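Local structure of chitinase (Chromobacterium violaceum, 4TXG) at residues A498-H506 / Y540-L551. The protein probably hydrolyses chitin, as a chitin-binding glycoside hydrolase of family 18. Sequence-based numbering, arbitrary orientation.
Sequences AVGIDNIWH and YGIDPTLPINQL
I501 lies along the backbone of N549, where the CA atoms of the two segments come nearest. CB faces the N549 carbonyl, and CG2 sits against Q550 O and I548 O. CG1 is anti to the backbone N (chi1 -165°) and runs past N549 O. The chain continues extended to CD1, which is 3.6 Å from N549 O and also meets L551 N and CB. I501 N donates to I548 O at 2.9 Å, an almost straight bond with N-H...O at 168°. G500 CA adds a CA-H...O contact to the same oxygen, and a water lies within hydrogen-bonding distance of both it and V499 O. G500 is tightly packed, with CA 3.1 Å from N549 OD1. The N549 amide is held from its other end, where ND2 donates to D543 O.

Both segments lie in the long insertion between strands 457-462 and 599-603 of the TIM barrel, on either side of helix 522-530 in sequence. A four-stranded antiparallel sheet is part of it, consistent with the alpha+beta insertion domain of family 18 chitinases. I504 and L551 also touch helix 522-530, through H524 and L528.

At the other end of the contact, W505 NE1 donates to Y540 OH at 2.8 Å. The hydroxyl lies at the indole edge, in the ring plane, and the N-H points at it nearly straight. The two ring planes are inclined at 68°. W505 also makes a cation-pi contact with R164. Between the two ends, I542 CD1 fits against I504 CB and CG2, 3.8 Å from each, with the side chains crossing at about a right angle. The edge of the H506 ring approaches the same methyl. H506 ND1 donates to N503 O at 2.8 Å, which helps set the imidazole rotation within the type I turn N503-H506.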
loop_
_atom_site.group_PDB
_atom_site.type_symbol
_atom_site.label_atom_id
_atom_site.label_comp_id
_atom_site.label_asym_id
_atom_site.label_seq_id
_atom_site.Cartn_x
_atom_site.Cartn_y
_atom_site.Cartn_z
ATOM N N ALA A 498 23.787 1.995 -8.175
ATOM C CA ALA A 498 24.658 0.931 -8.662
ATOM C C ALA A 498 24.303 0.616 -10.112
ATOM O O ALA A 498 23.163 0.818 -10.540
ATOM C CB ALA A 498 24.542 -0.307 -7.787
ATOM N N VAL A 499 25.284 0.139 -10.868
ATOM C CA VAL A 499 25.131 0.009 -12.313
ATOM C C VAL A 499 25.587 -1.350 -12.826
ATOM O O VAL A 499 26.164 -2.143 -12.088
ATOM C CB VAL A 499 25.932 1.114 -13.068
ATOM C CG1 VAL A 499 25.385 2.524 -12.751
ATOM C CG2 VAL A 499 27.425 1.019 -12.745
ATOM N N GLY A 500 25.305 -1.612 -14.099
ATOM C CA GLY A 500 25.832 -2.787 -14.780
ATOM C C GLY A 500 25.336 -4.094 -14.190
ATOM O O GLY A 500 24.131 -4.327 -14.113
ATOM N N ILE A 501 26.269 -4.941 -13.762
ATOM C CA ILE A 501 25.914 -6.246 -13.197
ATOM C C ILE A 501 25.162 -6.075 -11.877
ATOM O O ILE A 501 24.491 -6.999 -11.405
ATOM C CB ILE A 501 27.171 -7.122 -12.981
ATOM C CG1 ILE A 501 26.784 -8.591 -12.753
ATOM C CG2 ILE A 501 28.027 -6.565 -11.843
ATOM C CD1 ILE A 501 27.968 -9.553 -12.752
ATOM N N ASP A 502 25.250 -4.874 -11.299
ATOM C CA ASP A 502 24.529 -4.546 -10.064
ATOM C C ASP A 502 23.152 -3.917 -10.304
ATOM O O ASP A 502 22.515 -3.442 -9.361
ATOM C CB ASP A 502 25.357 -3.582 -9.213
ATOM C CG ASP A 502 26.670 -4.171 -8.771
ATOM O OD1 ASP A 502 26.708 -5.391 -8.482
ATOM O OD2 ASP A 502 27.667 -3.411 -8.710
ATOM N N ASN A 503 22.681 -3.922 -11.548
ATOM C CA ASN A 503 21.503 -3.136 -11.905
ATOM C C ASN A 503 20.768 -3.737 -13.113
ATOM O O ASN A 503 20.351 -3.019 -14.017
ATOM C CB ASN A 503 21.946 -1.688 -12.186
ATOM C CG ASN A 503 20.785 -0.711 -12.329
ATOM O OD1 ASN A 503 19.782 -0.791 -11.622
ATOM N ND2 ASN A 503 20.931 0.229 -13.258
ATOM N N ILE A 504 20.606 -5.059 -13.131
ATOM C CA ILE A 504 20.179 -5.718 -14.367
ATOM C C ILE A 504 18.709 -5.499 -14.715
ATOM O O ILE A 504 18.311 -5.707 -15.856
ATOM C CB ILE A 504 20.468 -7.243 -14.333
ATOM C CG1 ILE A 504 19.464 -8.009 -13.465
ATOM C CG2 ILE A 504 21.905 -7.499 -13.893
ATOM C CD1 ILE A 504 19.565 -9.547 -13.653
ATOM N N TRP A 505 17.906 -5.070 -13.744
ATOM C CA TRP A 505 16.507 -4.756 -14.018
ATOM C C TRP A 505 16.303 -3.247 -14.150
ATOM O O TRP A 505 15.253 -2.718 -13.794
ATOM C CB TRP A 505 15.607 -5.326 -12.926
ATOM C CG TRP A 505 15.073 -6.685 -13.262
ATOM C CD1 TRP A 505 15.471 -7.498 -14.285
ATOM C CD2 TRP A 505 14.036 -7.387 -12.569
ATOM N NE1 TRP A 505 14.737 -8.665 -14.275
ATOM C CE2 TRP A 505 13.852 -8.621 -13.228
ATOM C CE3 TRP A 505 13.242 -7.089 -11.458
ATOM C CZ2 TRP A 505 12.898 -9.557 -12.812
ATOM C CZ3 TRP A 505 12.303 -8.023 -11.045
ATOM C CH2 TRP A 505 12.135 -9.234 -11.723
ATOM N N HIS A 506 17.314 -2.564 -14.680
ATOM C CA HIS A 506 17.236 -1.122 -14.913
ATOM C C HIS A 506 16.172 -0.729 -15.932
ATOM O O HIS A 506 15.792 -1.522 -16.801
ATOM C CB HIS A 506 18.583 -0.594 -15.398
ATOM C CG HIS A 506 19.063 -1.248 -16.657
ATOM N ND1 HIS A 506 19.980 -2.278 -16.658
ATOM C CD2 HIS A 506 18.736 -1.034 -17.953
ATOM C CE1 HIS A 506 20.204 -2.665 -17.901
ATOM N NE2 HIS A 506 19.464 -1.925 -18.708
ATOM N N TYR A 540 19.472 -9.950 -21.350
ATOM C CA TYR A 540 19.009 -8.624 -20.942
ATOM C C TYR A 540 19.711 -7.521 -21.734
ATOM O O TYR A 540 19.552 -6.338 -21.435
ATOM C CB TYR A 540 19.224 -8.402 -19.439
ATOM C CG TYR A 540 18.118 -8.993 -18.592
ATOM C CD1 TYR A 540 16.840 -8.441 -18.606
ATOM C CD2 TYR A 540 18.343 -10.105 -17.794
ATOM C CE1 TYR A 540 15.813 -8.985 -17.853
ATOM C CE2 TYR A 540 17.318 -10.659 -17.030
ATOM C CZ TYR A 540 16.058 -10.090 -17.064
ATOM O OH TYR A 540 15.042 -10.632 -16.314
ATOM N N GLY A 541 20.480 -7.915 -22.740
ATOM C CA GLY A 541 21.215 -6.963 -23.559
ATOM C C GLY A 541 22.427 -6.410 -22.836
ATOM O O GLY A 541 22.935 -5.340 -23.168
ATOM N N ILE A 542 22.897 -7.152 -21.842
ATOM C CA ILE A 542 24.024 -6.717 -21.032
ATOM C C ILE A 542 25.293 -7.410 -21.503
ATOM O O ILE A 542 25.411 -8.627 -21.396
ATOM C CB ILE A 542 23.790 -7.012 -19.535
ATOM C CG1 ILE A 542 22.616 -6.186 -19.007
ATOM C CG2 ILE A 542 25.047 -6.734 -18.739
ATOM C CD1 ILE A 542 22.169 -6.567 -17.606
ATOM N N ASP A 543 26.230 -6.631 -22.036
ATOM C CA ASP A 543 27.481 -7.174 -22.562
ATOM C C ASP A 543 28.407 -7.583 -21.417
ATOM O O ASP A 543 29.010 -6.730 -20.772
ATOM C CB ASP A 543 28.160 -6.141 -23.465
ATOM C CG ASP A 543 29.401 -6.680 -24.172
ATOM O OD1 ASP A 543 29.907 -7.767 -23.815
ATOM O OD2 ASP A 543 29.883 -5.989 -25.093
ATOM N N PRO A 544 28.549 -8.900 -21.185
ATOM C CA PRO A 544 29.297 -9.389 -20.022
ATOM C C PRO A 544 30.807 -9.187 -20.137
ATOM O O PRO A 544 31.532 -9.582 -19.220
ATOM C CB PRO A 544 28.949 -10.879 -19.990
ATOM C CG PRO A 544 28.691 -11.225 -21.409
ATOM C CD PRO A 544 28.076 -10.004 -22.042
ATOM N N THR A 545 31.267 -8.578 -21.228
ATOM C CA THR A 545 32.690 -8.291 -21.405
ATOM C C THR A 545 33.052 -6.884 -20.933
ATOM O O THR A 545 34.229 -6.560 -20.772
ATOM C CB THR A 545 33.131 -8.442 -22.882
ATOM O OG1 THR A 545 32.568 -7.387 -23.673
ATOM C CG2 THR A 545 32.696 -9.788 -23.439
ATOM N N LEU A 546 32.041 -6.051 -20.712
ATOM C CA LEU A 546 32.264 -4.685 -20.256
ATOM C C LEU A 546 32.565 -4.668 -18.760
ATOM O O LEU A 546 31.935 -5.400 -17.994
ATOM C CB LEU A 546 31.047 -3.810 -20.567
ATOM C CG LEU A 546 31.020 -3.039 -21.891
ATOM C CD1 LEU A 546 31.530 -3.883 -23.042
ATOM C CD2 LEU A 546 29.618 -2.538 -22.183
ATOM N N PRO A 547 33.536 -3.835 -18.344
ATOM C CA PRO A 547 33.964 -3.713 -16.945
ATOM C C PRO A 547 32.815 -3.608 -15.936
ATOM O O PRO A 547 32.836 -4.334 -14.939
ATOM C CB PRO A 547 34.794 -2.432 -16.962
ATOM C CG PRO A 547 35.434 -2.461 -18.313
ATOM C CD PRO A 547 34.382 -3.026 -19.241
ATOM N N ILE A 548 31.821 -2.759 -16.187
ATOM C CA ILE A 548 30.734 -2.601 -15.217
ATOM C C ILE A 548 29.819 -3.822 -15.182
ATOM O O ILE A 548 29.003 -3.960 -14.273
ATOM C CB ILE A 548 29.880 -1.339 -15.491
ATOM C CG1 ILE A 548 29.159 -1.430 -16.840
ATOM C CG2 ILE A 548 30.738 -0.082 -15.407
ATOM C CD1 ILE A 548 28.073 -0.368 -17.024
ATOM N N ASN A 549 29.977 -4.725 -16.150
ATOM C CA ASN A 549 29.133 -5.914 -16.211
ATOM C C ASN A 549 29.846 -7.182 -15.769
ATOM O O ASN A 549 29.304 -8.284 -15.890
ATOM C CB ASN A 549 28.588 -6.095 -17.627
ATOM C CG ASN A 549 27.741 -4.921 -18.068
ATOM O OD1 ASN A 549 27.053 -4.307 -17.254
ATOM N ND2 ASN A 549 27.784 -4.604 -19.353
ATOM N N GLN A 550 31.058 -7.026 -15.251
ATOM C CA GLN A 550 31.825 -8.161 -14.769
ATOM C C GLN A 550 31.757 -8.256 -13.249
ATOM O O GLN A 550 31.580 -7.253 -12.559
ATOM C CB GLN A 550 33.276 -8.052 -15.237
ATOM C CG GLN A 550 33.419 -7.985 -16.754
ATOM C CD GLN A 550 34.779 -7.476 -17.191
ATOM O OE1 GLN A 550 35.700 -7.361 -16.384
ATOM N NE2 GLN A 550 34.908 -7.157 -18.475
ATOM N N LEU A 551 31.892 -9.469 -12.730
ATOM C CA LEU A 551 31.877 -9.667 -11.292
ATOM C C LEU A 551 33.254 -9.370 -10.716
ATOM O O LEU A 551 34.212 -10.099 -10.965
ATOM C CB LEU A 551 31.428 -11.091 -10.948
ATOM C CG LEU A 551 30.533 -11.196 -9.707
ATOM C CD1 LEU A 551 29.692 -12.449 -9.753
ATOM C CD2 LEU A 551 31.383 -11.176 -8.443
HETATM O O HOH W 1 29.129 -2.427 -11.858
HETATM O O HOH W 2 19.214 -2.934 -21.412
#